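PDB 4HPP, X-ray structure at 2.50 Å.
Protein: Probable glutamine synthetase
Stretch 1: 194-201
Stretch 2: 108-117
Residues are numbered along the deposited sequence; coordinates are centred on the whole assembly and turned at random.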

# COMPACT_ATOMS: atom_id res chain seq x y z
N GLN A 194 47.52 11.61 9.80
CA GLN A 194 48.56 11.93 10.76
C GLN A 194 48.00 12.52 12.03
O GLN A 194 47.14 13.33 11.98
CB GLN A 194 49.59 12.86 10.14
CG GLN A 194 50.87 12.99 10.96
CD GLN A 194 51.82 14.05 10.39
OE1 GLN A 194 52.88 14.34 10.96
NE2 GLN A 194 51.44 14.63 9.27
N GLY A 195 48.42 12.06 13.19
CA GLY A 195 48.00 12.68 14.41
C GLY A 195 46.50 12.61 14.70
O GLY A 195 45.90 11.53 14.71
N VAL A 196 45.93 13.80 14.95
CA VAL A 196 44.62 13.96 15.56
C VAL A 196 43.62 13.54 14.50
O VAL A 196 42.62 12.82 14.79
CB VAL A 196 44.37 15.42 16.01
CG1 VAL A 196 42.95 15.61 16.52
CG2 VAL A 196 45.34 15.86 17.11
N ALA A 197 43.93 13.95 13.28
CA ALA A 197 43.09 13.62 12.13
C ALA A 197 42.83 12.09 12.09
O ALA A 197 41.73 11.67 11.73
CB ALA A 197 43.69 14.15 10.82
N ALA A 198 43.79 11.28 12.53
CA ALA A 198 43.62 9.81 12.53
C ALA A 198 42.48 9.38 13.47
O ALA A 198 41.57 8.68 13.02
CB ALA A 198 44.94 9.10 12.86
N ALA A 199 42.47 9.88 14.71
CA ALA A 199 41.30 9.71 15.61
C ALA A 199 39.98 10.37 15.13
O ALA A 199 38.89 9.77 15.26
CB ALA A 199 41.63 10.14 17.02
N ASP A 200 40.06 11.57 14.54
CA ASP A 200 38.85 12.17 13.92
C ASP A 200 38.26 11.21 12.89
O ASP A 200 37.01 11.00 12.85
CB ASP A 200 39.15 13.51 13.28
CG ASP A 200 39.59 14.57 14.30
OD1 ASP A 200 39.93 15.68 13.86
OD2 ASP A 200 39.60 14.28 15.53
N ARG A 201 39.15 10.60 12.11
CA ARG A 201 38.70 9.61 11.09
C ARG A 201 37.95 8.44 11.77
O ARG A 201 36.84 8.07 11.34
CB ARG A 201 39.88 9.15 10.24
CG ARG A 201 39.56 8.30 9.03
CD ARG A 201 40.74 8.40 8.06
NE ARG A 201 40.76 9.73 7.42
CZ ARG A 201 41.54 10.14 6.41
NH1 ARG A 201 42.43 9.37 5.84
NH2 ARG A 201 41.39 11.37 5.97
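Stretch 2 (108-117) PRSLLRAEVE

Residues 108-117 form a helix that runs roughly antiparallel to the helix of stretch 1, the N-to-C directions differing by 146° and the axes approaching to 10.3 Å. Within stretch 2 the amides from Leu 112 to Glu 117 donate to carbonyls of the same helix, among them Leu 112 N to Pro 108 O (3.1 Å), Arg 113 N to Arg 109 O (2.9 Å) and Val 116 N to Leu 112 O (3.0 Å). In stretch 1, Asp 200 N likewise reaches Val 196 O (2.9 Å), while Ala 198 N is taken by Gly 195 O (3.0 Å). No backbone hydrogen bond joins the stretches; the polar contact between them is made by side chains. Arg 109 and Asp 200 form a salt bridge, with Arg 109 NH2 2.6 Å from Asp 200 OD1; the same NH2 makes a weak hydrogen bond to Asp 200 OD2 at 3.2 Å. Arg 109 NE and NH1 and Asp 200 OD2 also find partners elsewhere in the structure. Asp 200 OD1 meets the guanidinium at its edge, near its plane, and Val 196 CG1 lies over one face, 3.4 Å from Arg 109 NH2. Farther along, Leu 112 points toward stretch 1 and packs its CD2 against Ala 199 CB (3.7 Å), and Val 196 CG2 rests 3.8 Å from Arg 113 CB. At Gly 195, CA lies 4.1 Å from Val 116 CG2; a CB there would come tight against Val 116 CG1.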

# COMPACT_ATOMS: atom_id res chain seq x y z
N PRO A 108 39.43 14.97 25.64
CA PRO A 108 40.17 13.83 25.14
C PRO A 108 40.83 14.17 23.84
O PRO A 108 41.97 13.77 23.67
CB PRO A 108 39.12 12.71 24.99
CG PRO A 108 37.91 13.25 25.66
CD PRO A 108 37.99 14.75 25.57
N ARG A 109 40.16 14.92 22.96
CA ARG A 109 40.84 15.48 21.73
C ARG A 109 42.12 16.29 22.05
O ARG A 109 43.21 15.99 21.54
CB ARG A 109 39.90 16.29 20.83
CG ARG A 109 40.25 16.04 19.35
CD ARG A 109 39.36 16.66 18.30
NE ARG A 109 39.89 17.96 17.95
CZ ARG A 109 40.26 18.30 16.74
NH1 ARG A 109 40.66 19.52 16.54
NH2 ARG A 109 40.20 17.45 15.74
N SER A 110 42.00 17.25 22.97
CA SER A 110 43.13 18.05 23.47
C SER A 110 44.30 17.19 23.99
O SER A 110 45.43 17.37 23.51
CB SER A 110 42.66 19.03 24.57
OG SER A 110 41.98 20.16 24.02
N LEU A 111 44.03 16.29 24.95
CA LEU A 111 45.05 15.32 25.42
C LEU A 111 45.74 14.65 24.23
O LEU A 111 46.97 14.65 24.16
CB LEU A 111 44.43 14.24 26.30
CG LEU A 111 45.24 12.94 26.40
CD1 LEU A 111 46.61 13.24 26.99
CD2 LEU A 111 44.52 11.89 27.23
N LEU A 112 44.98 14.10 23.27
CA LEU A 112 45.68 13.47 22.15
C LEU A 112 46.53 14.48 21.36
O LEU A 112 47.65 14.16 20.97
CB LEU A 112 44.79 12.62 21.22
CG LEU A 112 45.43 12.19 19.87
CD1 LEU A 112 46.62 11.26 20.07
CD2 LEU A 112 44.40 11.56 18.95
N ARG A 113 46.02 15.69 21.15
CA ARG A 113 46.81 16.71 20.48
C ARG A 113 48.09 17.15 21.21
O ARG A 113 49.00 17.68 20.58
CB ARG A 113 45.98 17.95 20.18
CG ARG A 113 46.82 18.97 19.42
CD ARG A 113 46.02 20.16 18.95
NE ARG A 113 45.64 21.05 20.05
CZ ARG A 113 44.50 20.98 20.73
NH1 ARG A 113 43.59 20.04 20.43
NH2 ARG A 113 44.26 21.84 21.72
N ALA A 114 48.13 16.97 22.53
CA ALA A 114 49.26 17.42 23.33
C ALA A 114 50.33 16.35 23.26
O ALA A 114 51.54 16.63 23.40
CB ALA A 114 48.84 17.64 24.78
N GLU A 115 49.87 15.13 23.04
CA GLU A 115 50.70 13.95 23.03
C GLU A 115 51.35 13.82 21.69
O GLU A 115 52.51 13.45 21.58
CB GLU A 115 49.85 12.71 23.34
CG GLU A 115 50.59 11.38 23.28
CD GLU A 115 51.68 11.30 24.32
OE1 GLU A 115 51.68 12.18 25.20
OE2 GLU A 115 52.52 10.36 24.28
N VAL A 116 50.59 14.14 20.65
CA VAL A 116 51.17 14.29 19.31
C VAL A 116 52.26 15.39 19.22
O VAL A 116 53.36 15.12 18.73
CB VAL A 116 50.07 14.42 18.24
CG1 VAL A 116 50.66 14.67 16.85
CG2 VAL A 116 49.20 13.16 18.29
N GLU A 117 51.96 16.59 19.74
CA GLU A 117 52.99 17.61 20.05
C GLU A 117 54.28 17.04 20.70
O GLU A 117 55.37 17.19 20.13
CB GLU A 117 52.40 18.76 20.90
CG GLU A 117 53.33 19.96 21.19
CD GLU A 117 54.01 20.60 19.94
OE1 GLU A 117 55.02 21.33 20.12
OE2 GLU A 117 53.54 20.38 18.79